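Long-range contacts in sporozoite surface protein 2 (Plasmodium vivax, PDB 4HQO), which serves as an adhesive receptor for gliding motility on malaria sporozoites, this chain holding its metal-binding von Willebrand factor A and thrombospondin type 1 domains: residues T103-A108 with G135-K140; R142-A147 with R172-C177; T223-T228 with C253-C258; H234-P239 with T247-E252. The protein carries 4 engineered substitutions. All blocks are in the same frame, centred on the assembly; numbering follows the deposited sequence.

Contact 1 of 4, residues T103-A108 with G135-K140. Engineered in segment 103-108: Ser104 (natural residue Asn). With MG (magnesium ion), chain E.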
loop_
_atom_site.group_PDB
_atom_site.type_symbol
_atom_site.label_atom_id
_atom_site.label_comp_id
_atom_site.label_asym_id
_atom_site.label_seq_id
_atom_site.Cartn_x
_atom_site.Cartn_y
_atom_site.Cartn_z
ATOM N N THR A 103 19.106 -7.332 -17.429
ATOM C CA THR A 103 18.487 -6.954 -16.155
ATOM C C THR A 103 17.591 -5.717 -16.273
ATOM O O THR A 103 18.042 -4.593 -16.053
ATOM C CB THR A 103 19.575 -6.689 -15.099
ATOM O OG1 THR A 103 20.571 -7.717 -15.174
ATOM C CG2 THR A 103 18.975 -6.647 -13.694
ATOM N N SER A 104 16.326 -5.934 -16.625
ATOM C CA SER A 104 15.369 -4.848 -16.812
ATOM C C SER A 104 14.880 -4.246 -15.485
ATOM O O SER A 104 13.685 -4.285 -15.164
ATOM C CB SER A 104 14.176 -5.353 -17.616
ATOM O OG SER A 104 14.563 -5.677 -18.935
ATOM N N MET A 105 15.798 -3.675 -14.717
ATOM C CA MET A 105 15.450 -3.229 -13.367
ATOM C C MET A 105 14.574 -1.971 -13.389
ATOM O O MET A 105 13.643 -1.838 -12.601
ATOM C CB MET A 105 16.715 -2.991 -12.540
ATOM C CG MET A 105 16.450 -2.534 -11.124
ATOM S SD MET A 105 17.958 -2.099 -10.247
ATOM C CE MET A 105 18.813 -3.674 -10.280
ATOM N N THR A 106 14.881 -1.054 -14.299
ATOM C CA THR A 106 14.115 0.183 -14.442
ATOM C C THR A 106 12.673 -0.146 -14.836
ATOM O O THR A 106 11.735 0.426 -14.296
ATOM C CB THR A 106 14.749 1.104 -15.499
ATOM O OG1 THR A 106 16.044 1.523 -15.047
ATOM C CG2 THR A 106 13.857 2.338 -15.789
ATOM N N ALA A 107 12.500 -1.081 -15.767
ATOM C CA ALA A 107 11.157 -1.478 -16.203
ATOM C C ALA A 107 10.320 -2.115 -15.076
ATOM O O ALA A 107 9.117 -1.877 -14.979
ATOM C CB ALA A 107 11.231 -2.400 -17.432
ATOM N N ALA A 108 10.954 -2.905 -14.217
ATOM C CA ALA A 108 10.237 -3.506 -13.086
ATOM C C ALA A 108 9.768 -2.428 -12.103
ATOM O O ALA A 108 8.624 -2.440 -11.641
ATOM C CB ALA A 108 11.118 -4.530 -12.379
ATOM N N GLY A 135 22.387 -5.927 -8.175
ATOM C CA GLY A 135 22.710 -4.523 -8.335
ATOM C C GLY A 135 23.476 -4.181 -9.599
ATOM O O GLY A 135 24.300 -3.268 -9.592
ATOM N N VAL A 136 23.202 -4.915 -10.678
ATOM C CA VAL A 136 23.791 -4.634 -11.992
ATOM C C VAL A 136 22.678 -4.454 -13.037
ATOM O O VAL A 136 22.378 -5.374 -13.802
ATOM C CB VAL A 136 24.743 -5.768 -12.441
ATOM C CG1 VAL A 136 25.602 -5.302 -13.618
ATOM C CG2 VAL A 136 25.640 -6.200 -11.288
ATOM N N PRO A 137 22.027 -3.277 -13.041
ATOM C CA PRO A 137 20.924 -3.053 -13.983
ATOM C C PRO A 137 21.426 -2.763 -15.397
ATOM O O PRO A 137 22.619 -2.505 -15.600
ATOM C CB PRO A 137 20.222 -1.813 -13.406
ATOM C CG PRO A 137 21.332 -1.057 -12.728
ATOM C CD PRO A 137 22.220 -2.135 -12.129
ATOM N N ASN A 138 20.514 -2.811 -16.364
ATOM C CA ASN A 138 20.841 -2.460 -17.740
ATOM C C ASN A 138 21.256 -1.001 -17.880
ATOM O O ASN A 138 22.027 -0.666 -18.775
ATOM C CB ASN A 138 19.673 -2.762 -18.679
ATOM C CG ASN A 138 19.479 -4.255 -18.911
ATOM O OD1 ASN A 138 20.331 -5.067 -18.556
ATOM N ND2 ASN A 138 18.361 -4.614 -19.526
ATOM N N SER A 139 20.729 -0.139 -17.011
ATOM C CA SER A 139 21.098 1.277 -16.987
ATOM C C SER A 139 21.149 1.784 -15.553
ATOM O O SER A 139 20.122 1.851 -14.890
ATOM C CB SER A 139 20.090 2.117 -17.763
ATOM O OG SER A 139 20.457 3.482 -17.720
ATOM N N LYS A 140 22.342 2.116 -15.076
ATOM C CA LYS A 140 22.511 2.565 -13.697
ATOM C C LYS A 140 21.676 3.793 -13.393
ATOM O O LYS A 140 20.923 3.807 -12.422
ATOM C CB LYS A 140 23.981 2.854 -13.372
ATOM C CG LYS A 140 24.787 1.604 -13.033
ATOM C CD LYS A 140 26.123 1.956 -12.396
ATOM C CE LYS A 140 26.925 0.696 -12.091
ATOM N NZ LYS A 140 28.220 0.989 -11.407
HETATM MG MG MG E . 22.020 -9.147 -14.339
HETATM O O HOH W 1 22.329 -6.439 -17.339
HETATM O O HOH W 2 16.513 -6.296 -21.280
HETATM O O HOH W 3 23.445 -7.789 -15.141
HETATM O O HOH W 4 21.355 -8.242 -12.492
HETATM O O HOH W 5 22.647 -10.293 -16.087
#
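Met105 and Pro137 make the close-packed part of this contact. Their side chains lie alongside each other and point the same way, with Met105 CB 3.8 Å from Pro137 CB; the methionine turns at chi3 (-61°), which lays SD and CE against the same proline carbon. Phe170 of helix 168-175 and Ala143 of helix 140-152 touch both. Beside this apolar patch Thr103 and Asn138 lock together. Thr103 O takes two N-H groups: Asn138 N on an in-plane lone pair at 3.1 Å, and Met105 N, which closes an inverse gamma turn centred on the engineered Ser104. The Asn138 amide folds back beside its backbone N (chi1 -72°), so that OD1 receives Thr103 N at 2.8 Å in a fairly straight bond (164°), although the donor stands above the carbonyl plane. This frame belongs to the metal ion-dependent adhesion site of the von Willebrand factor A fold, where Thr103 OG1 binds magnesium at 2.2 Å with Ser28, Ser30 and three waters. The other side is wetter. Metal-bound water 3 donates to Val136 O at 3.0 Å, and water 1 bridges Thr103 OG1 and Asn138 OD1. Water 2 links Ser104 OG, itself hydrogen-bonded to Gly66 O, weakly to Asn138 ND2.

Contact 2 of 4, residues R142-A147 with R172-C177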
loop_
_atom_site.group_PDB
_atom_site.type_symbol
_atom_site.label_atom_id
_atom_site.label_comp_id
_atom_site.label_asym_id
_atom_site.label_seq_id
_atom_site.Cartn_x
_atom_site.Cartn_y
_atom_site.Cartn_z
ATOM N N ARG A 142 19.140 5.201 -15.025
ATOM C CA ARG A 142 17.703 5.028 -15.220
ATOM C C ARG A 142 17.046 4.324 -14.040
ATOM O O ARG A 142 15.928 4.669 -13.661
ATOM C CB ARG A 142 17.388 4.307 -16.536
ATOM C CG ARG A 142 17.710 5.145 -17.779
ATOM C CD ARG A 142 16.999 4.625 -19.020
ATOM N NE ARG A 142 15.549 4.626 -18.855
ATOM C CZ ARG A 142 14.677 4.575 -19.856
ATOM N NH1 ARG A 142 15.101 4.519 -21.111
ATOM N NH2 ARG A 142 13.376 4.581 -19.599
ATOM N N ALA A 143 17.747 3.353 -13.456
ATOM C CA ALA A 143 17.233 2.647 -12.287
ATOM C C ALA A 143 17.230 3.543 -11.045
ATOM O O ALA A 143 16.268 3.539 -10.276
ATOM C CB ALA A 143 18.025 1.344 -12.029
ATOM N N LEU A 144 18.295 4.317 -10.853
ATOM C CA LEU A 144 18.353 5.254 -9.731
ATOM C C LEU A 144 17.267 6.319 -9.851
ATOM O O LEU A 144 16.687 6.759 -8.857
ATOM C CB LEU A 144 19.722 5.947 -9.670
ATOM C CG LEU A 144 20.953 5.121 -9.284
ATOM C CD1 LEU A 144 22.195 5.984 -9.317
ATOM C CD2 LEU A 144 20.783 4.509 -7.904
ATOM N N GLU A 145 17.005 6.734 -11.082
ATOM C CA GLU A 145 16.082 7.821 -11.356
ATOM C C GLU A 145 14.655 7.427 -10.994
ATOM O O GLU A 145 13.940 8.183 -10.338
ATOM C CB GLU A 145 16.151 8.205 -12.833
ATOM C CG GLU A 145 15.252 9.367 -13.217
ATOM C CD GLU A 145 15.193 9.575 -14.725
ATOM O OE1 GLU A 145 15.187 8.573 -15.478
ATOM O OE2 GLU A 145 15.163 10.733 -15.157
ATOM N N VAL A 146 14.238 6.241 -11.422
ATOM C CA VAL A 146 12.884 5.795 -11.122
ATOM C C VAL A 146 12.714 5.458 -9.637
ATOM O O VAL A 146 11.660 5.725 -9.055
ATOM C CB VAL A 146 12.434 4.614 -12.011
ATOM C CG1 VAL A 146 13.334 3.413 -11.814
ATOM C CG2 VAL A 146 10.991 4.246 -11.705
ATOM N N ALA A 147 13.746 4.887 -9.021
ATOM C CA ALA A 147 13.700 4.603 -7.585
ATOM C C ALA A 147 13.503 5.908 -6.827
ATOM O O ALA A 147 12.717 5.984 -5.887
ATOM C CB ALA A 147 14.970 3.945 -7.135
ATOM N N ARG A 172 23.526 -0.197 -2.270
ATOM C CA ARG A 172 23.459 0.767 -1.184
ATOM C C ARG A 172 23.028 2.126 -1.720
ATOM O O ARG A 172 22.281 2.858 -1.068
ATOM C CB ARG A 172 24.814 0.897 -0.478
ATOM C CG ARG A 172 25.194 -0.289 0.403
ATOM C CD ARG A 172 26.526 -0.059 1.111
ATOM N NE ARG A 172 26.339 0.341 2.505
ATOM C CZ ARG A 172 26.493 1.580 2.963
ATOM N NH1 ARG A 172 26.849 2.560 2.144
ATOM N NH2 ARG A 172 26.295 1.837 4.248
ATOM N N LEU A 173 23.504 2.459 -2.913
ATOM C CA LEU A 173 23.178 3.742 -3.516
ATOM C C LEU A 173 21.683 3.816 -3.817
ATOM O O LEU A 173 21.013 4.753 -3.416
ATOM C CB LEU A 173 24.010 3.975 -4.781
ATOM C CG LEU A 173 23.873 5.348 -5.429
ATOM C CD1 LEU A 173 24.264 6.442 -4.450
ATOM C CD2 LEU A 173 24.737 5.410 -6.683
ATOM N N ILE A 174 21.150 2.809 -4.488
ATOM C CA ILE A 174 19.733 2.834 -4.824
ATOM C C ILE A 174 18.853 2.720 -3.568
ATOM O O ILE A 174 17.730 3.214 -3.545
ATOM C CB ILE A 174 19.362 1.775 -5.895
ATOM C CG1 ILE A 174 18.011 2.112 -6.533
ATOM C CG2 ILE A 174 19.354 0.338 -5.306
ATOM C CD1 ILE A 174 17.699 1.298 -7.779
ATOM N N ALA A 175 19.379 2.101 -2.517
ATOM C CA ALA A 175 18.630 1.968 -1.263
ATOM C C ALA A 175 18.636 3.273 -0.463
ATOM O O ALA A 175 17.800 3.482 0.416
ATOM C CB ALA A 175 19.194 0.837 -0.422
ATOM N N GLY A 176 19.581 4.149 -0.771
ATOM C CA GLY A 176 19.671 5.415 -0.075
ATOM C C GLY A 176 20.509 5.336 1.186
ATOM O O GLY A 176 20.337 6.140 2.095
ATOM N N CYS A 177 21.413 4.364 1.252
ATOM C CA CYS A 177 22.329 4.273 2.384
ATOM C C CYS A 177 23.311 5.436 2.308
ATOM O O CYS A 177 23.711 5.839 1.221
ATOM C CB CYS A 177 23.089 2.939 2.370
ATOM S SG CYS A 177 22.032 1.446 2.456
#
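Ile174 and Leu144 bury most of the surface where helix 140-152 packs on helix 168-175. Ile174 holds CG1 anti to its backbone N (chi1 -162°) and reaches along the neighbouring helix: CG1 lies 3.6 Å from Ala147 CB, and the terminal CD1 rests 3.6 Å from Ala143 O. The two alanines, one helical turn apart, offer low ground on which the isoleucine branch settles. Leu144, on the same helix as the alanines, crosses Ile174 obliquely, its CD2 methyl pressed 3.7 Å from both CA and CB of Ile174. The other methyl, Leu144 CD1, meets Leu173 CD2 at 3.7 Å, the two leucines crossing at about a right angle on the more exposed side. On the inner side Ile174 also touches Val159 of strand 156-161, so the contact joins two helices of the von Willebrand factor A domain over its central sheet. Past Ile174 the helix ends in a Schellman motif at Gly176, before the Cys177-Cys184 disulfide. The side chains that meet are all aliphatic, and the one polar atom they touch, Ala143 O, is already bonded to Ala147 N within its helix, so that shape and exclusion of water, rather than directional bonds, probably set how the helices sit together.

Contact 3 of 4, residues T223-T228 with C253-C258. With FUC (alpha-L-fucopyranose), chain C.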
loop_
_atom_site.group_PDB
_atom_site.type_symbol
_atom_site.label_atom_id
_atom_site.label_comp_id
_atom_site.label_asym_id
_atom_site.label_seq_id
_atom_site.Cartn_x
_atom_site.Cartn_y
_atom_site.Cartn_z
ATOM N N THR A 223 -40.244 24.302 7.088
ATOM C CA THR A 223 -41.597 24.196 6.568
ATOM C C THR A 223 -42.496 25.195 7.293
ATOM O O THR A 223 -42.110 25.760 8.322
ATOM C CB THR A 223 -42.174 22.773 6.750
ATOM O OG1 THR A 223 -42.321 22.486 8.146
ATOM C CG2 THR A 223 -41.261 21.733 6.112
ATOM N N ALA A 224 -43.690 25.415 6.750
ATOM C CA ALA A 224 -44.681 26.254 7.410
ATOM C C ALA A 224 -45.106 25.593 8.714
ATOM O O ALA A 224 -44.981 24.375 8.866
ATOM C CB ALA A 224 -45.885 26.458 6.504
ATOM N N CYS A 225 -45.604 26.392 9.652
ATOM C CA CYS A 225 -46.082 25.863 10.924
ATOM C C CYS A 225 -47.225 24.878 10.693
ATOM O O CYS A 225 -48.022 25.053 9.767
ATOM C CB CYS A 225 -46.530 26.996 11.850
ATOM S SG CYS A 225 -46.702 26.513 13.588
ATOM N N SER A 226 -47.294 23.842 11.530
ATOM C CA SER A 226 -48.295 22.784 11.376
ATOM C C SER A 226 -49.711 23.309 11.578
ATOM O O SER A 226 -50.673 22.728 11.079
ATOM C CB SER A 226 -48.022 21.619 12.338
ATOM O OG SER A 226 -47.979 22.057 13.686
ATOM N N VAL A 227 -49.824 24.406 12.319
ATOM C CA VAL A 227 -51.104 25.061 12.548
ATOM C C VAL A 227 -51.063 26.491 11.995
ATOM O O VAL A 227 -49.986 27.074 11.839
ATOM C CB VAL A 227 -51.451 25.094 14.049
ATOM C CG1 VAL A 227 -51.652 23.676 14.582
ATOM C CG2 VAL A 227 -50.358 25.808 14.825
ATOM N N THR A 228 -52.233 27.047 11.696
ATOM C CA THR A 228 -52.324 28.397 11.152
ATOM C C THR A 228 -52.723 29.403 12.226
ATOM O O THR A 228 -52.879 30.592 11.957
ATOM C CB THR A 228 -53.337 28.469 10.011
ATOM O OG1 THR A 228 -54.596 27.968 10.471
ATOM C CG2 THR A 228 -52.852 27.645 8.820
ATOM N N CYS A 253 -43.274 26.234 16.789
ATOM C CA CYS A 253 -43.595 27.465 16.076
ATOM C C CYS A 253 -44.972 27.975 16.488
ATOM O O CYS A 253 -45.867 27.185 16.792
ATOM C CB CYS A 253 -43.550 27.238 14.563
ATOM S SG CYS A 253 -44.750 26.030 13.946
ATOM N N GLU A 254 -45.141 29.294 16.493
ATOM C CA GLU A 254 -46.413 29.892 16.880
ATOM C C GLU A 254 -46.974 30.824 15.807
ATOM O O GLU A 254 -46.239 31.609 15.204
ATOM C CB GLU A 254 -46.272 30.636 18.210
ATOM C CG GLU A 254 -47.551 31.313 18.676
ATOM C CD GLU A 254 -47.490 31.736 20.128
ATOM O OE1 GLU A 254 -46.378 31.726 20.700
ATOM O OE2 GLU A 254 -48.553 32.070 20.698
ATOM N N GLU A 255 -48.281 30.734 15.579
ATOM C CA GLU A 255 -48.959 31.595 14.616
ATOM C C GLU A 255 -50.051 32.431 15.273
ATOM O O GLU A 255 -51.242 32.234 15.018
ATOM C CB GLU A 255 -49.544 30.765 13.471
ATOM C CG GLU A 255 -48.499 30.176 12.528
ATOM C CD GLU A 255 -47.789 31.237 11.700
ATOM O OE1 GLU A 255 -48.251 32.400 11.687
ATOM O OE2 GLU A 255 -46.770 30.905 11.056
ATOM N N GLY A 256 -49.640 33.372 16.115
ATOM C CA GLY A 256 -50.584 34.201 16.838
ATOM C C GLY A 256 -51.435 33.361 17.767
ATOM O O GLY A 256 -51.071 32.232 18.098
ATOM N N GLU A 257 -52.572 33.907 18.185
ATOM C CA GLU A 257 -53.486 33.175 19.053
ATOM C C GLU A 257 -54.722 32.693 18.308
ATOM O O GLU A 257 -55.116 33.267 17.291
ATOM C CB GLU A 257 -53.890 34.024 20.261
ATOM C CG GLU A 257 -52.851 34.047 21.370
ATOM C CD GLU A 257 -53.264 34.922 22.533
ATOM O OE1 GLU A 257 -53.936 35.945 22.294
ATOM O OE2 GLU A 257 -52.921 34.583 23.687
ATOM N N CYS A 258 -55.323 31.625 18.820
ATOM C CA CYS A 258 -56.538 31.073 18.236
ATOM C C CYS A 258 -57.780 31.755 18.802
ATOM O O CYS A 258 -57.765 32.256 19.924
ATOM C CB CYS A 258 -56.603 29.560 18.460
ATOM S SG CYS A 258 -55.771 28.602 17.181
HETATM C C1 FUC C . -55.900 28.135 9.756
HETATM C C2 FUC C . -56.985 27.277 10.399
HETATM C C3 FUC C . -57.288 27.765 11.820
HETATM C C4 FUC C . -57.610 29.277 11.836
HETATM C C5 FUC C . -56.550 30.076 11.054
HETATM C C6 FUC C . -56.979 31.518 10.782
HETATM O O2 FUC C . -56.659 25.891 10.394
HETATM O O3 FUC C . -58.440 27.080 12.327
HETATM O O4 FUC C . -58.910 29.510 11.291
HETATM O O5 FUC C . -56.268 29.491 9.762
HETATM O O HOH W 6 -46.432 29.056 9.136
#
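Water 6 is gripped twice between the segments: it accepts from Cys225 N at 2.8 Å and donates to Glu255 OE2 at 2.7 Å, and so stands in for a direct polar link. Glu255 can reach it because its chain is bent, with CG beside the backbone N (chi1 -71°) and a second turn at chi2 (-69°). The bend folds the glutamate back along residues 225-228: CG lies 3.5 Å from Val227 O and 3.8 Å from Cys225 CB, while CB passes 3.7 Å from Thr228 O. Next to this the Cys225-Cys253 disulfide closes, SG to SG 2.0 Å, with a torsion of 91° about the sulfur-sulfur bond that is close to the relaxed value. Cys225 presents SG anti to its backbone N, whereas Cys253 SG takes the crowded position between N and the carbonyl carbon. Such bridges replace a large hydrophobic core in the thrombospondin type 1 fold, and a second, Cys229-Cys258, follows close by. Ser226 OG ties the loop to Thr233 N. The loop also carries the O-linked sugar of this fold: Thr228 OG1 is bonded covalently to fucose C1 at 1.5 Å, within a Cys-X-X-Thr-Cys sequence, and the CB of Thr228 points away from residues 253-258. A glucose touches Val227, consistent with the glucosyl-fucose disaccharide known on these repeats.

Contact 4 of 4, residues H234-P239 with T247-E252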
loop_
_atom_site.group_PDB
_atom_site.type_symbol
_atom_site.label_atom_id
_atom_site.label_comp_id
_atom_site.label_asym_id
_atom_site.label_seq_id
_atom_site.Cartn_x
_atom_site.Cartn_y
_atom_site.Cartn_z
ATOM N N HIS A 234 -42.890 22.812 13.200
ATOM C CA HIS A 234 -42.431 22.717 11.818
ATOM C C HIS A 234 -41.054 22.064 11.772
ATOM O O HIS A 234 -40.385 21.935 12.796
ATOM C CB HIS A 234 -42.435 24.083 11.116
ATOM C CG HIS A 234 -41.457 25.071 11.677
ATOM N ND1 HIS A 234 -40.870 26.052 10.906
ATOM C CD2 HIS A 234 -40.974 25.243 12.931
ATOM C CE1 HIS A 234 -40.061 26.777 11.657
ATOM N NE2 HIS A 234 -40.108 26.308 12.891
ATOM N N SER A 235 -40.632 21.646 10.584
ATOM C CA SER A 235 -39.370 20.933 10.456
ATOM C C SER A 235 -38.527 21.443 9.294
ATOM O O SER A 235 -38.993 22.230 8.473
ATOM C CB SER A 235 -39.635 19.437 10.270
ATOM O OG SER A 235 -40.132 19.175 8.969
ATOM N N ARG A 236 -37.280 20.991 9.236
ATOM C CA ARG A 236 -36.466 21.171 8.044
ATOM C C ARG A 236 -35.619 19.932 7.782
ATOM O O ARG A 236 -35.166 19.266 8.715
ATOM C CB ARG A 236 -35.603 22.434 8.129
ATOM C CG ARG A 236 -34.667 22.509 9.316
ATOM C CD ARG A 236 -33.820 23.766 9.214
ATOM N NE ARG A 236 -32.818 23.867 10.271
ATOM C CZ ARG A 236 -31.908 24.833 10.337
ATOM N NH1 ARG A 236 -31.879 25.776 9.405
ATOM N NH2 ARG A 236 -31.027 24.857 11.331
ATOM N N SER A 237 -35.427 19.615 6.507
ATOM C CA SER A 237 -34.701 18.412 6.119
ATOM C C SER A 237 -33.487 18.737 5.255
ATOM O O SER A 237 -33.272 19.887 4.872
ATOM C CB SER A 237 -35.628 17.445 5.376
ATOM O OG SER A 237 -36.717 17.049 6.193
ATOM N N ARG A 238 -32.696 17.712 4.958
ATOM C CA ARG A 238 -31.537 17.851 4.085
ATOM C C ARG A 238 -31.056 16.464 3.673
ATOM O O ARG A 238 -31.273 15.494 4.400
ATOM C CB ARG A 238 -30.409 18.617 4.785
ATOM C CG ARG A 238 -29.864 17.928 6.021
ATOM C CD ARG A 238 -28.644 18.650 6.567
ATOM N NE ARG A 238 -28.310 18.199 7.916
ATOM C CZ ARG A 238 -27.384 18.762 8.685
ATOM N NH1 ARG A 238 -26.692 19.801 8.238
ATOM N NH2 ARG A 238 -27.152 18.289 9.901
ATOM N N PRO A 239 -30.414 16.362 2.499
ATOM C CA PRO A 239 -29.856 15.075 2.066
ATOM C C PRO A 239 -28.715 14.626 2.971
ATOM O O PRO A 239 -27.995 15.466 3.508
ATOM C CB PRO A 239 -29.327 15.380 0.661
ATOM C CG PRO A 239 -29.115 16.856 0.643
ATOM C CD PRO A 239 -30.204 17.420 1.497
ATOM N N THR A 247 -30.370 14.435 9.364
ATOM C CA THR A 247 -31.038 14.885 8.145
ATOM C C THR A 247 -32.423 15.474 8.392
ATOM O O THR A 247 -33.006 16.106 7.510
ATOM C CB THR A 247 -31.156 13.746 7.126
ATOM O OG1 THR A 247 -31.860 12.647 7.717
ATOM C CG2 THR A 247 -29.780 13.285 6.706
ATOM N N HIS A 248 -32.956 15.258 9.587
ATOM C CA HIS A 248 -34.255 15.813 9.936
ATOM C C HIS A 248 -34.167 16.529 11.272
ATOM O O HIS A 248 -33.339 16.193 12.117
ATOM C CB HIS A 248 -35.330 14.724 9.977
ATOM C CG HIS A 248 -36.728 15.258 10.041
ATOM N ND1 HIS A 248 -37.354 15.837 8.963
ATOM C CD2 HIS A 248 -37.620 15.302 11.063
ATOM C CE1 HIS A 248 -38.575 16.213 9.309
ATOM N NE2 HIS A 248 -38.757 15.897 10.579
ATOM N N MET A 249 -35.031 17.517 11.454
ATOM C CA MET A 249 -34.976 18.385 12.614
ATOM C C MET A 249 -36.342 19.018 12.810
ATOM O O MET A 249 -36.893 19.606 11.885
ATOM C CB MET A 249 -33.919 19.463 12.386
ATOM C CG MET A 249 -33.831 20.510 13.467
ATOM S SD MET A 249 -32.592 21.753 13.056
ATOM C CE MET A 249 -32.635 22.762 14.534
ATOM N N VAL A 250 -36.896 18.885 14.009
ATOM C CA VAL A 250 -38.219 19.423 14.299
ATOM C C VAL A 250 -38.139 20.464 15.411
ATOM O O VAL A 250 -37.391 20.301 16.374
ATOM C CB VAL A 250 -39.214 18.301 14.686
ATOM C CG1 VAL A 250 -40.611 18.867 14.923
ATOM C CG2 VAL A 250 -39.256 17.237 13.601
ATOM N N SER A 251 -38.903 21.542 15.264
ATOM C CA SER A 251 -38.922 22.609 16.256
ATOM C C SER A 251 -40.326 23.188 16.420
ATOM O O SER A 251 -41.202 22.954 15.588
ATOM C CB SER A 251 -37.939 23.711 15.865
ATOM O OG SER A 251 -37.981 24.779 16.793
ATOM N N GLU A 252 -40.532 23.941 17.496
ATOM C CA GLU A 252 -41.831 24.549 17.772
ATOM C C GLU A 252 -42.019 25.843 16.985
ATOM O O GLU A 252 -41.049 26.471 16.568
ATOM C CB GLU A 252 -41.987 24.823 19.270
ATOM C CG GLU A 252 -41.937 23.573 20.138
ATOM C CD GLU A 252 -41.963 23.892 21.622
ATOM O OE1 GLU A 252 -41.817 22.955 22.437
ATOM O OE2 GLU A 252 -42.126 25.080 21.972
#
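The His234 ring stacks with Trp222 and has Ser251 O at its edge, in plane, 3.5 Å from CD2, while its ND1 is hydrogen-bonded to Thr223 O. The Arg236 guanidinium makes a cation-pi contact with Trp219 and has the sulfur of Met249 at its edge: Arg236 NE donates to Met249 SD at 3.5 Å in a straight (169°) but weak bond, which the two extended side chains, lying side by side, bring about. Arg238 makes a second cation-pi contact with Trp219 while its NE bonds to Thr246 O and its NH1 forms a salt bridge with Asp6. This combination of tryptophans and strand-borne arginines is the layered core characteristic of thrombospondin type 1 domains, built here on the hairpin of strands 232-237 and 248-255. His234 and Ser251 form an antiparallel hydrogen-bonded pair, with His234 N to Ser251 O and Ser251 N to His234 O both 2.9 Å, the second nearly straight (172°). Arg236 N reaches Met249 O at 3.0 Å. On the opposite face, Ser235 and Val250 are a non-hydrogen-bonded pair, Ser235 CB 4.0 Å from Val250 CG2. There too Ser237 OG lies in the plane of the His248 ring at its edge and is hydrogen-bonded to ND1 at 3.1 Å, either being a possible donor, and His248 CE1 comes 3.4 Å from Ser235 OG. Nearer the turn Arg238 N makes a weak bond to Thr247 O.

Overall arrangement
From the N terminus, strand 7-15 leads into the von Willebrand factor A domain, where contact 1 closes a loop holding helix 105-117 and strand 126-133. Contact 2 opens just after it and closes the next loop, through strand 156-161. The two are in series yet touch, Thr106 and Met105 meeting Ala143, so three helices are joined. Strand 207-215, paired with 7-15, then carries the chain to the thrombospondin repeat. There contact 4 is nested inside the loop closed by contact 3; both use strand 248-255, and Thr223 meets His234 and Ser235. Contacts 1 and 3 have centres about 79 Å apart, on opposite sides of the elongated chain's centre.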